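Local structure of CRISPR-associated protein CasA/Cse1 (Thermus thermophilus, 4AN8) at residues Val163-Gly171 / Lys182-Leu191; Thr246-Leu254 / Met264-Pro272. The protein forms part of the Cascade ribonucleoprotein complex of a type I-E CRISPR system, which targets invading nucleic acids in adaptive immunity. All blocks are in the same frame, centred on the assembly; numbering follows the deposited sequence.

Interaction 1 (Val163-Gly171 / Lys182-Leu191). With ACT (acetate ion), chain C.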
ATOM      1  N   VAL A 163      -7.604   9.579  -4.064  1.00 15.18           N
ATOM      2  CA  VAL A 163      -7.711   8.190  -3.691  1.00 15.18           C
ATOM      3  C   VAL A 163      -8.385   7.417  -4.827  1.00 15.18           C
ATOM      4  O   VAL A 163      -7.909   6.360  -5.234  1.00 15.18           O
ATOM      5  CB  VAL A 163      -8.488   8.012  -2.367  1.00 17.94           C
ATOM      6  CG1 VAL A 163      -8.941   6.541  -2.208  1.00 17.94           C
ATOM      7  CG2 VAL A 163      -7.620   8.506  -1.175  1.00 17.94           C
ATOM      8  N   HIS A 164      -9.491   7.952  -5.332  1.00 16.51           N
ATOM      9  CA  HIS A 164     -10.271   7.214  -6.329  1.00 16.51           C
ATOM     10  C   HIS A 164      -9.482   6.923  -7.597  1.00 16.51           C
ATOM     11  O   HIS A 164      -9.603   5.849  -8.160  1.00 16.51           O
ATOM     12  CB  HIS A 164     -11.561   7.975  -6.674  1.00 20.93           C
ATOM     13  CG  HIS A 164     -12.529   7.192  -7.507  1.00 20.93           C
ATOM     14  ND1 HIS A 164     -13.159   6.053  -7.047  1.00 20.93           N
ATOM     15  CD2 HIS A 164     -12.995   7.395  -8.762  1.00 20.93           C
ATOM     16  CE1 HIS A 164     -13.957   5.583  -7.986  1.00 20.93           C
ATOM     17  NE2 HIS A 164     -13.873   6.378  -9.040  1.00 20.93           N
ATOM     18  N   GLN A 165      -8.666   7.876  -8.036  1.00 24.49           N
ATOM     19  CA  GLN A 165      -7.860   7.719  -9.256  1.00 24.49           C
ATOM     20  C   GLN A 165      -6.767   6.655  -9.121  1.00 24.49           C
ATOM     21  O   GLN A 165      -6.303   6.104 -10.135  1.00 24.49           O
ATOM     22  CB  GLN A 165      -7.223   9.063  -9.672  1.00 22.92           C
ATOM     23  CG  GLN A 165      -8.225  10.166 -10.033  1.00 22.92           C
ATOM     24  CD  GLN A 165      -9.015   9.844 -11.304  1.00 22.92           C
ATOM     25  OE1 GLN A 165      -9.246   8.684 -11.615  1.00 22.92           O
ATOM     26  NE2 GLN A 165      -9.388  10.863 -12.053  1.00 22.92           N
ATOM     27  N   ALA A 166      -6.319   6.383  -7.888  1.00 19.12           N
ATOM     28  CA  ALA A 166      -5.262   5.392  -7.715  1.00 19.12           C
ATOM     29  C   ALA A 166      -5.845   4.012  -7.409  1.00 19.12           C
ATOM     30  O   ALA A 166      -5.299   2.993  -7.839  1.00 19.12           O
ATOM     31  CB  ALA A 166      -4.276   5.826  -6.627  1.00 11.11           C
ATOM     32  N   PHE A 167      -6.974   3.981  -6.697  1.00 17.06           N
ATOM     33  CA  PHE A 167      -7.474   2.728  -6.119  1.00 17.06           C
ATOM     34  C   PHE A 167      -8.833   2.184  -6.641  1.00 17.06           C
ATOM     35  O   PHE A 167      -9.256   1.096  -6.227  1.00 17.06           O
ATOM     36  CB  PHE A 167      -7.553   2.865  -4.595  1.00 16.22           C
ATOM     37  CG  PHE A 167      -6.219   2.935  -3.922  1.00 16.22           C
ATOM     38  CD1 PHE A 167      -5.484   1.785  -3.694  1.00 16.22           C
ATOM     39  CD2 PHE A 167      -5.701   4.166  -3.502  1.00 16.22           C
ATOM     40  CE1 PHE A 167      -4.239   1.856  -3.072  1.00 16.22           C
ATOM     41  CE2 PHE A 167      -4.476   4.247  -2.881  1.00 16.22           C
ATOM     42  CZ  PHE A 167      -3.745   3.079  -2.658  1.00 16.22           C
ATOM     43  N   ALA A 168      -9.522   2.924  -7.510  1.00 17.20           N
ATOM     44  CA  ALA A 168     -10.808   2.416  -8.014  1.00 17.20           C
ATOM     45  C   ALA A 168     -10.624   1.039  -8.643  1.00 17.20           C
ATOM     46  O   ALA A 168      -9.841   0.866  -9.583  1.00 17.20           O
ATOM     47  CB  ALA A 168     -11.447   3.378  -9.035  1.00 17.34           C
ATOM     48  N   PRO A 169     -11.334   0.045  -8.103  1.00 22.57           N
ATOM     49  CA  PRO A 169     -11.416  -1.283  -8.717  1.00 22.57           C
ATOM     50  C   PRO A 169     -12.254  -1.225  -9.997  1.00 22.57           C
ATOM     51  O   PRO A 169     -13.191  -0.418 -10.080  1.00 22.57           O
ATOM     52  CB  PRO A 169     -12.128  -2.119  -7.636  1.00 26.52           C
ATOM     53  CG  PRO A 169     -12.908  -1.109  -6.847  1.00 26.52           C
ATOM     54  CD  PRO A 169     -12.056   0.118  -6.820  1.00 26.52           C
ATOM     55  N   GLY A 170     -11.904  -2.051 -10.984  1.00 23.94           N
ATOM     56  CA  GLY A 170     -12.709  -2.172 -12.190  1.00 23.94           C
ATOM     57  C   GLY A 170     -14.119  -2.655 -11.880  1.00 23.94           C
ATOM     58  O   GLY A 170     -14.377  -3.202 -10.809  1.00 23.94           O
ATOM     59  N   GLY A 171     -15.041  -2.475 -12.817  1.00 30.29           N
ATOM     60  CA  GLY A 171     -16.403  -2.938 -12.620  1.00 30.29           C
ATOM     61  C   GLY A 171     -17.407  -2.148 -13.442  1.00 30.29           C
ATOM     62  O   GLY A 171     -17.035  -1.352 -14.310  1.00 30.29           O
ATOM     63  N   LYS A 182     -11.844  -0.434 -16.083  1.00 24.33           N
ATOM     64  CA  LYS A 182     -10.722  -1.235 -15.603  1.00 24.33           C
ATOM     65  C   LYS A 182     -10.275  -0.750 -14.221  1.00 24.33           C
ATOM     66  O   LYS A 182     -10.652   0.337 -13.785  1.00 24.33           O
ATOM     67  CB  LYS A 182      -9.537  -1.128 -16.570  1.00 48.16           C
ATOM     68  CG  LYS A 182      -9.858  -1.517 -18.000  1.00 48.16           C
ATOM     69  CD  LYS A 182     -10.047  -3.017 -18.150  1.00 48.16           C
ATOM     70  CE  LYS A 182     -10.469  -3.391 -19.578  1.00 48.16           C
ATOM     71  NZ  LYS A 182     -11.867  -2.941 -19.907  1.00 48.16           N
ATOM     72  N   ASP A 183      -9.460  -1.571 -13.562  1.00 21.71           N
ATOM     73  CA  ASP A 183      -8.784  -1.213 -12.322  1.00 21.71           C
ATOM     74  C   ASP A 183      -7.926   0.036 -12.522  1.00 21.71           C
ATOM     75  O   ASP A 183      -7.217   0.170 -13.532  1.00 21.71           O
ATOM     76  CB  ASP A 183      -7.838  -2.335 -11.880  1.00 19.20           C
ATOM     77  CG  ASP A 183      -8.551  -3.532 -11.295  1.00 19.20           C
ATOM     78  OD1 ASP A 183      -9.776  -3.490 -11.068  1.00 19.20           O
ATOM     79  OD2 ASP A 183      -7.863  -4.538 -11.039  1.00 19.20           O
ATOM     80  N   ALA A 184      -7.995   0.936 -11.558  1.00 19.65           N
ATOM     81  CA  ALA A 184      -7.029   2.010 -11.459  1.00 19.65           C
ATOM     82  C   ALA A 184      -5.711   1.322 -11.161  1.00 19.65           C
ATOM     83  O   ALA A 184      -5.704   0.121 -10.840  1.00 19.65           O
ATOM     84  CB  ALA A 184      -7.427   2.970 -10.351  1.00 17.23           C
ATOM     85  N   PRO A 185      -4.585   2.046 -11.282  1.00 22.57           N
ATOM     86  CA  PRO A 185      -3.278   1.362 -11.313  1.00 22.57           C
ATOM     87  C   PRO A 185      -2.874   0.610 -10.051  1.00 22.57           C
ATOM     88  O   PRO A 185      -2.177  -0.403 -10.153  1.00 22.57           O
ATOM     89  CB  PRO A 185      -2.275   2.502 -11.560  1.00 18.93           C
ATOM     90  CG  PRO A 185      -3.061   3.594 -12.147  1.00 18.93           C
ATOM     91  CD  PRO A 185      -4.473   3.479 -11.613  1.00 18.93           C
ATOM     92  N   VAL A 186      -3.243   1.095  -8.872  1.00 22.01           N
ATOM     93  CA  VAL A 186      -2.858   0.383  -7.665  1.00 22.01           C
ATOM     94  C   VAL A 186      -4.046  -0.124  -6.868  1.00 22.01           C
ATOM     95  O   VAL A 186      -3.966  -0.277  -5.667  1.00 22.01           O
ATOM     96  CB  VAL A 186      -1.872   1.204  -6.768  1.00 19.48           C
ATOM     97  CG1 VAL A 186      -0.467   1.205  -7.403  1.00 19.48           C
ATOM     98  CG2 VAL A 186      -2.392   2.625  -6.536  1.00 19.48           C
ATOM     99  N   ALA A 187      -5.143  -0.412  -7.550  1.00 18.99           N
ATOM    100  CA  ALA A 187      -6.309  -1.018  -6.907  1.00 18.99           C
ATOM    101  C   ALA A 187      -5.987  -2.303  -6.128  1.00 18.99           C
ATOM    102  O   ALA A 187      -6.547  -2.525  -5.044  1.00 18.99           O
ATOM    103  CB  ALA A 187      -7.394  -1.294  -7.936  1.00 22.37           C
ATOM    104  N   ARG A 188      -5.092  -3.128  -6.676  1.00 20.47           N
ATOM    105  CA  ARG A 188      -4.833  -4.477  -6.152  1.00 20.47           C
ATOM    106  C   ARG A 188      -3.579  -4.635  -5.281  1.00 20.47           C
ATOM    107  O   ARG A 188      -3.598  -5.384  -4.311  1.00 20.47           O
ATOM    108  CB  ARG A 188      -4.744  -5.511  -7.295  1.00 25.72           C
ATOM    109  CG  ARG A 188      -5.852  -5.444  -8.330  1.00 25.72           C
ATOM    110  CD  ARG A 188      -7.208  -5.634  -7.664  1.00 25.72           C
ATOM    111  NE  ARG A 188      -8.311  -5.319  -8.572  1.00 25.72           N
ATOM    112  CZ  ARG A 188      -9.594  -5.542  -8.301  1.00 25.72           C
ATOM    113  NH1 ARG A 188      -9.979  -6.082  -7.143  1.00 25.72           N
ATOM    114  NH2 ARG A 188     -10.502  -5.215  -9.190  1.00 25.72           N
ATOM    115  N   PRO A 189      -2.462  -3.986  -5.664  1.00 17.57           N
ATOM    116  CA  PRO A 189      -1.232  -4.418  -5.008  1.00 17.57           C
ATOM    117  C   PRO A 189      -1.039  -3.735  -3.689  1.00 17.57           C
ATOM    118  O   PRO A 189      -1.588  -2.654  -3.454  1.00 17.57           O
ATOM    119  CB  PRO A 189      -0.130  -3.973  -5.982  1.00 16.55           C
ATOM    120  CG  PRO A 189      -0.740  -2.820  -6.713  1.00 16.55           C
ATOM    121  CD  PRO A 189      -2.206  -3.101  -6.812  1.00 16.55           C
ATOM    122  N   ALA A 190      -0.244  -4.368  -2.846  1.00 21.62           N
ATOM    123  CA  ALA A 190       0.185  -3.776  -1.598  1.00 21.62           C
ATOM    124  C   ALA A 190       1.289  -2.774  -1.906  1.00 21.62           C
ATOM    125  O   ALA A 190       2.179  -3.067  -2.685  1.00 21.62           O
ATOM    126  CB  ALA A 190       0.707  -4.870  -0.689  1.00 17.36           C
ATOM    127  N   LEU A 191       1.236  -1.593  -1.307  1.00 18.20           N
ATOM    128  CA  LEU A 191       2.256  -0.577  -1.582  1.00 18.20           C
ATOM    129  C   LEU A 191       3.323  -0.509  -0.483  1.00 18.20           C
ATOM    130  O   LEU A 191       2.988  -0.403   0.704  1.00 18.20           O
ATOM    131  CB  LEU A 191       1.600   0.789  -1.761  1.00 16.86           C
ATOM    132  CG  LEU A 191       0.554   0.800  -2.891  1.00 16.86           C
ATOM    133  CD1 LEU A 191      -0.053   2.207  -3.039  1.00 16.86           C
ATOM    134  CD2 LEU A 191       1.162   0.320  -4.223  1.00 16.86           C
TER
HETATM  135  C   ACT C1497     -12.386   3.719  -4.117  1.00 46.28           C
HETATM  136  O   ACT C1497     -11.927   4.899  -4.012  1.00 46.67           O
HETATM  137  OXT ACT C1497     -13.429   3.582  -4.844  1.00 46.25           O
HETATM  138  CH3 ACT C1497     -11.720   2.542  -3.423  1.00 46.50           C
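Asp183 reaches back to the amide of Gly170, whose N donates to OD1 at 2.6 Å in a nearly straight bond that uses the anti lone pair of that oxygen. The same OD1 is met on its syn side by Arg188 NH2, while Arg188 NE lies 2.6 Å from Asp183 OD2, approaching from above the carboxylate plane. This side-on salt bridge, with one nitrogen for each oxygen, fixes the rotation of the carboxylate, which should hold OD1 towards Gly170. Two backbone bonds continue the seam: Ala184 N to Ala168 O at 2.7 Å, and Val186 N to Ala166 O at 3.0 Å. Helix 154-167 ends here, and its last carbonyls dock on the type I beta turn from Ala184 to Ala187, with Ala184 CB 3.3 Å from Ala166 O. With CG anti to its carbonyl carbon (chi1 -69°), Phe167 turns one face of its ring to Val186 CG2, a CH-pi contact with the methyl 4.2 Å from the ring centroid and 17° off the normal; Leu191 CD1 approaches CZ obliquely. Farther out, helix 50-67 packs on Ala166 and Phe167 through Val55, Gln348 NE2 bonds the carbonyls of Phe167 and Ala187, and Ser350 OG bonds Arg188 NH1.

Interaction 2 (Thr246-Leu254 / Met264-Pro272). With ACT (acetate ion), chain D.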
ATOM      1  N   THR A 246       0.078   9.498 -11.366  1.00 17.41           N
ATOM      2  CA  THR A 246      -0.985  10.472 -11.527  1.00 17.41           C
ATOM      3  C   THR A 246      -1.999  10.020 -12.572  1.00 17.41           C
ATOM      4  O   THR A 246      -2.634  10.832 -13.214  1.00 17.41           O
ATOM      5  CB  THR A 246      -0.404  11.842 -11.930  1.00 19.09           C
ATOM      6  OG1 THR A 246       0.234  11.730 -13.210  1.00 19.09           O
ATOM      7  CG2 THR A 246       0.617  12.344 -10.849  1.00 19.09           C
ATOM      8  N   TRP A 247      -2.142   8.710 -12.730  1.00 17.65           N
ATOM      9  CA  TRP A 247      -3.030   8.156 -13.734  1.00 17.65           C
ATOM     10  C   TRP A 247      -4.486   8.645 -13.645  1.00 17.65           C
ATOM     11  O   TRP A 247      -5.101   8.609 -12.567  1.00 17.65           O
ATOM     12  CB  TRP A 247      -3.023   6.640 -13.605  1.00 25.00           C
ATOM     13  CG  TRP A 247      -3.614   5.955 -14.768  1.00 25.00           C
ATOM     14  CD1 TRP A 247      -4.907   5.529 -14.903  1.00 25.00           C
ATOM     15  CD2 TRP A 247      -2.947   5.628 -15.998  1.00 25.00           C
ATOM     16  NE1 TRP A 247      -5.081   4.949 -16.145  1.00 25.00           N
ATOM     17  CE2 TRP A 247      -3.890   4.996 -16.831  1.00 25.00           C
ATOM     18  CE3 TRP A 247      -1.644   5.815 -16.472  1.00 25.00           C
ATOM     19  CZ2 TRP A 247      -3.567   4.533 -18.108  1.00 25.00           C
ATOM     20  CZ3 TRP A 247      -1.326   5.363 -17.743  1.00 25.00           C
ATOM     21  CH2 TRP A 247      -2.289   4.731 -18.549  1.00 25.00           C
ATOM     22  N   PRO A 248      -5.075   9.046 -14.799  1.00 17.98           N
ATOM     23  CA  PRO A 248      -6.501   9.403 -14.791  1.00 17.98           C
ATOM     24  C   PRO A 248      -7.415   8.191 -15.012  1.00 17.98           C
ATOM     25  O   PRO A 248      -7.826   7.933 -16.143  1.00 17.98           O
ATOM     26  CB  PRO A 248      -6.612  10.374 -15.970  1.00 23.44           C
ATOM     27  CG  PRO A 248      -5.613   9.840 -16.956  1.00 23.44           C
ATOM     28  CD  PRO A 248      -4.457   9.270 -16.121  1.00 23.44           C
ATOM     29  N   ALA A 249      -7.749   7.461 -13.945  1.00 20.56           N
ATOM     30  CA  ALA A 249      -8.475   6.197 -14.085  1.00 20.56           C
ATOM     31  C   ALA A 249      -9.958   6.390 -14.389  1.00 20.56           C
ATOM     32  O   ALA A 249     -10.596   5.526 -14.994  1.00 20.56           O
ATOM     33  CB  ALA A 249      -8.320   5.370 -12.844  1.00 12.28           C
ATOM     34  N   ARG A 250     -10.508   7.512 -13.936  1.00 13.74           N
ATOM     35  CA  ARG A 250     -11.903   7.800 -14.157  1.00 12.21           C
ATOM     36  C   ARG A 250     -12.032   9.242 -14.599  1.00 12.84           C
ATOM     37  O   ARG A 250     -11.180  10.058 -14.272  1.00 14.43           O
ATOM     38  CB  ARG A 250     -12.692   7.579 -12.867  1.00 20.19           C
ATOM     39  CG  ARG A 250     -12.624   6.136 -12.328  1.00 20.19           C
ATOM     40  CD  ARG A 250     -13.508   5.166 -13.166  1.00 20.19           C
ATOM     41  NE  ARG A 250     -13.509   3.830 -12.567  1.00 20.19           N
ATOM     42  CZ  ARG A 250     -12.559   2.922 -12.787  1.00 20.19           C
ATOM     43  NH1 ARG A 250     -11.552   3.189 -13.627  1.00 20.19           N
ATOM     44  NH2 ARG A 250     -12.618   1.738 -12.191  1.00 20.19           N
ATOM     45  N   GLY A 251     -13.101   9.552 -15.342  1.00 19.69           N
ATOM     46  CA  GLY A 251     -13.440  10.935 -15.621  1.00 19.82           C
ATOM     47  C   GLY A 251     -14.207  11.460 -14.431  1.00 19.28           C
ATOM     48  O   GLY A 251     -15.201  10.867 -14.007  1.00 20.58           O
ATOM     49  N   VAL A 252     -13.751  12.572 -13.865  1.00 14.93           N
ATOM     50  CA  VAL A 252     -14.447  13.156 -12.730  1.00 14.36           C
ATOM     51  C   VAL A 252     -14.484  14.645 -12.928  1.00 13.58           C
ATOM     52  O   VAL A 252     -13.519  15.241 -13.422  1.00 15.62           O
ATOM     53  CB  VAL A 252     -13.713  12.874 -11.393  1.00 15.06           C
ATOM     54  CG1 VAL A 252     -14.394  13.628 -10.251  1.00 15.06           C
ATOM     55  CG2 VAL A 252     -13.651  11.373 -11.103  1.00 15.06           C
ATOM     56  N   ARG A 253     -15.603  15.258 -12.556  1.00 26.74           N
ATOM     57  CA  ARG A 253     -15.640  16.706 -12.426  1.00 27.16           C
ATOM     58  C   ARG A 253     -16.417  17.118 -11.187  1.00 26.02           C
ATOM     59  O   ARG A 253     -17.663  17.123 -11.198  1.00 27.46           O
ATOM     60  CB  ARG A 253     -16.259  17.381 -13.645  1.00 43.72           C
ATOM     61  CG  ARG A 253     -15.625  18.722 -13.900  1.00 43.72           C
ATOM     62  CD  ARG A 253     -16.621  19.852 -13.922  1.00 43.72           C
ATOM     63  NE  ARG A 253     -17.627  19.694 -14.964  1.00 43.72           N
ATOM     64  CZ  ARG A 253     -18.631  20.544 -15.158  1.00 43.72           C
ATOM     65  NH1 ARG A 253     -18.754  21.616 -14.384  1.00 43.72           N
ATOM     66  NH2 ARG A 253     -19.509  20.327 -16.123  1.00 43.72           N
ATOM     67  N   LEU A 254     -15.682  17.468 -10.135  1.00 21.62           N
ATOM     68  CA  LEU A 254     -16.308  17.925  -8.898  1.00 20.71           C
ATOM     69  C   LEU A 254     -17.119  19.180  -9.180  1.00 21.79           C
ATOM     70  O   LEU A 254     -16.663  20.069  -9.886  1.00 21.97           O
ATOM     71  CB  LEU A 254     -15.250  18.236  -7.855  1.00 18.53           C
ATOM     72  CG  LEU A 254     -14.281  17.096  -7.609  1.00 18.53           C
ATOM     73  CD1 LEU A 254     -13.173  17.575  -6.679  1.00 18.53           C
ATOM     74  CD2 LEU A 254     -14.994  15.841  -7.051  1.00 18.53           C
ATOM     75  N   MET A 264     -20.724  15.223  -8.389  1.00 25.24           N
ATOM     76  CA  MET A 264     -19.702  15.200  -9.414  1.00 25.24           C
ATOM     77  C   MET A 264     -20.250  14.647 -10.734  1.00 25.24           C
ATOM     78  O   MET A 264     -21.108  13.755 -10.745  1.00 25.24           O
ATOM     79  CB  MET A 264     -18.523  14.342  -8.941  1.00 22.34           C
ATOM     80  CG  MET A 264     -18.859  12.881  -8.729  1.00 22.34           C
ATOM     81  SD  MET A 264     -17.423  11.972  -8.065  1.00 22.34           S
ATOM     82  CE  MET A 264     -18.126  10.349  -7.839  1.00 22.34           C
ATOM     83  N   GLY A 265     -19.748  15.184 -11.844  1.00 27.29           N
ATOM     84  CA  GLY A 265     -19.920  14.555 -13.138  1.00 27.29           C
ATOM     85  C   GLY A 265     -18.978  13.378 -13.100  1.00 27.29           C
ATOM     86  O   GLY A 265     -17.950  13.452 -12.419  1.00 27.29           O
ATOM     87  N   TYR A 266     -19.313  12.305 -13.812  1.00 25.16           N
ATOM     88  CA  TYR A 266     -18.585  11.053 -13.708  1.00 25.16           C
ATOM     89  C   TYR A 266     -18.657  10.250 -15.009  1.00 25.16           C
ATOM     90  O   TYR A 266     -19.727  10.106 -15.595  1.00 25.16           O
ATOM     91  CB  TYR A 266     -19.151  10.230 -12.543  1.00 23.20           C
ATOM     92  CG  TYR A 266     -18.252   9.086 -12.109  1.00 23.20           C
ATOM     93  CD1 TYR A 266     -17.130   9.327 -11.304  1.00 23.20           C
ATOM     94  CD2 TYR A 266     -18.510   7.773 -12.495  1.00 23.20           C
ATOM     95  CE1 TYR A 266     -16.293   8.313 -10.913  1.00 23.20           C
ATOM     96  CE2 TYR A 266     -17.657   6.727 -12.093  1.00 23.20           C
ATOM     97  CZ  TYR A 266     -16.549   7.017 -11.304  1.00 23.20           C
ATOM     98  OH  TYR A 266     -15.678   6.012 -10.888  1.00 23.20           O
ATOM     99  N   GLY A 267     -17.511   9.742 -15.459  1.00 21.84           N
ATOM    100  CA  GLY A 267     -17.441   8.899 -16.645  1.00 21.84           C
ATOM    101  C   GLY A 267     -16.128   8.140 -16.742  1.00 21.84           C
ATOM    102  O   GLY A 267     -15.344   8.133 -15.809  1.00 21.84           O
ATOM    103  N   PRO A 268     -15.865   7.503 -17.888  1.00 22.24           N
ATOM    104  CA  PRO A 268     -14.560   6.853 -18.114  1.00 22.24           C
ATOM    105  C   PRO A 268     -13.518   7.990 -18.201  1.00 22.24           C
ATOM    106  O   PRO A 268     -13.954   9.089 -18.523  1.00 22.24           O
ATOM    107  CB  PRO A 268     -14.781   6.163 -19.449  1.00 24.31           C
ATOM    108  CG  PRO A 268     -15.765   7.103 -20.172  1.00 24.31           C
ATOM    109  CD  PRO A 268     -16.661   7.640 -19.122  1.00 24.31           C
ATOM    110  N   GLY A 269     -12.222   7.842 -17.949  1.00 32.79           N
ATOM    111  CA  GLY A 269     -11.451   6.639 -17.866  1.00 32.79           C
ATOM    112  C   GLY A 269     -10.475   6.676 -19.039  1.00 32.79           C
ATOM    113  O   GLY A 269     -10.891   6.488 -20.158  1.00 32.79           O
ATOM    114  N   VAL A 270      -9.195   6.944 -18.814  1.00 24.61           N
ATOM    115  CA  VAL A 270      -8.200   6.516 -19.797  1.00 24.61           C
ATOM    116  C   VAL A 270      -7.926   5.020 -19.639  1.00 24.61           C
ATOM    117  O   VAL A 270      -7.660   4.526 -18.542  1.00 24.61           O
ATOM    118  CB  VAL A 270      -6.875   7.304 -19.728  1.00 21.87           C
ATOM    119  CG1 VAL A 270      -5.815   6.641 -20.615  1.00 21.87           C
ATOM    120  CG2 VAL A 270      -7.083   8.719 -20.165  1.00 21.87           C
ATOM    121  N   GLU A 271      -7.986   4.295 -20.750  1.00 28.33           N
ATOM    122  CA  GLU A 271      -7.794   2.838 -20.731  1.00 28.33           C
ATOM    123  C   GLU A 271      -6.340   2.439 -20.579  1.00 28.33           C
ATOM    124  O   GLU A 271      -5.520   2.813 -21.394  1.00 28.33           O
ATOM    125  CB  GLU A 271      -8.324   2.209 -22.017  1.00 49.52           C
ATOM    126  CG  GLU A 271      -9.812   2.226 -22.128  1.00 49.52           C
ATOM    127  CD  GLU A 271     -10.443   1.107 -21.343  1.00 49.52           C
ATOM    128  OE1 GLU A 271      -9.918  -0.026 -21.427  1.00 49.52           O
ATOM    129  OE2 GLU A 271     -11.454   1.356 -20.647  1.00 49.52           O
ATOM    130  N   PRO A 272      -6.031   1.642 -19.547  1.00 29.83           N
ATOM    131  CA  PRO A 272      -4.664   1.155 -19.330  1.00 29.83           C
ATOM    132  C   PRO A 272      -4.303   0.046 -20.314  1.00 29.83           C
ATOM    133  O   PRO A 272      -5.002  -0.949 -20.390  1.00 29.83           O
ATOM    134  CB  PRO A 272      -4.717   0.604 -17.894  1.00 30.81           C
ATOM    135  CG  PRO A 272      -6.154   0.165 -17.725  1.00 30.81           C
ATOM    136  CD  PRO A 272      -6.976   1.154 -18.522  1.00 30.81           C
TER
HETATM  137  C   ACT D1498     -16.070   2.030 -11.127  1.00 46.28           C
HETATM  138  O   ACT D1498     -14.945   2.381 -10.660  1.00 46.67           O
HETATM  139  OXT ACT D1498     -16.883   2.963 -11.395  1.00 46.25           O
HETATM  140  CH3 ACT D1498     -16.419   0.576 -11.346  1.00 46.50           C
HETATM  141  O   HOH W   1      -9.520   3.570 -16.650  1.00 51.38           O
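Tyr266 sets its hydroxyl against the aliphatic part of Arg250, with OH 3.3 Å from Arg250 CD and the guanidinium and ring planes 74° apart; the same OH is hydrogen-bonded to His164 NE2. Arg250, bent at chi2 (-75°), aims NE and NH2 at one oxygen of an acetate, probably from the crystallisation liquor; NE lies 2.8 Å from acetate O, in the guanidinium plane. Its NH1 turns back to the carbonyl of Ala249, which fixes the group further. Along the antiparallel hairpin the hydrogen-bonded pairs are Gly251 with Gly267 and Arg253 with Gly265, the shortest link being Gly251 N to Gly267 O at 2.7 Å. At the non-hydrogen-bonded pair between them, Val252 CG2 rests 4.0 Å from Tyr266 CD1, and its CG1 meets Met264 SD on the same face. Beyond the cis peptide before Gly269, Val270 N donates to Pro248 O at 3.2 Å, Val270 CG2 packs on Pro248 CG, and a water bridges Ala249 O and Val270 O. The indole of Trp247 crosses Val270 at about a right angle, its CZ2 4.0 Å from CG1. Helix 154-167 covers the face bearing Val252 and Leu254 through Leu161 and Ala157, while strand 235-237 lays Trp236 against Pro248 and Val270.

How the interactions relate
Both contacts are largely buried, yet they show how differently chain segments can be joined. Interaction 1 locks a helix end to an irregular loop with two backbone bonds, one methyl-on-ring contact and an ion pair towards its more exposed end. Interaction 2 is the regular ladder of an antiparallel hairpin, and lies farther from the centre of the chain. Helix 154-167 is common to the two: its C-terminal end forms one side of interaction 1, and it also packs on the hairpin. They meet directly where His164 NE2 and Tyr266 OH, 2.6 Å apart, probably share a hydrogen bond and where Gln165 OE1 probably accepts from Arg250 N; Arg250 NH2 also bonds Lys182 O.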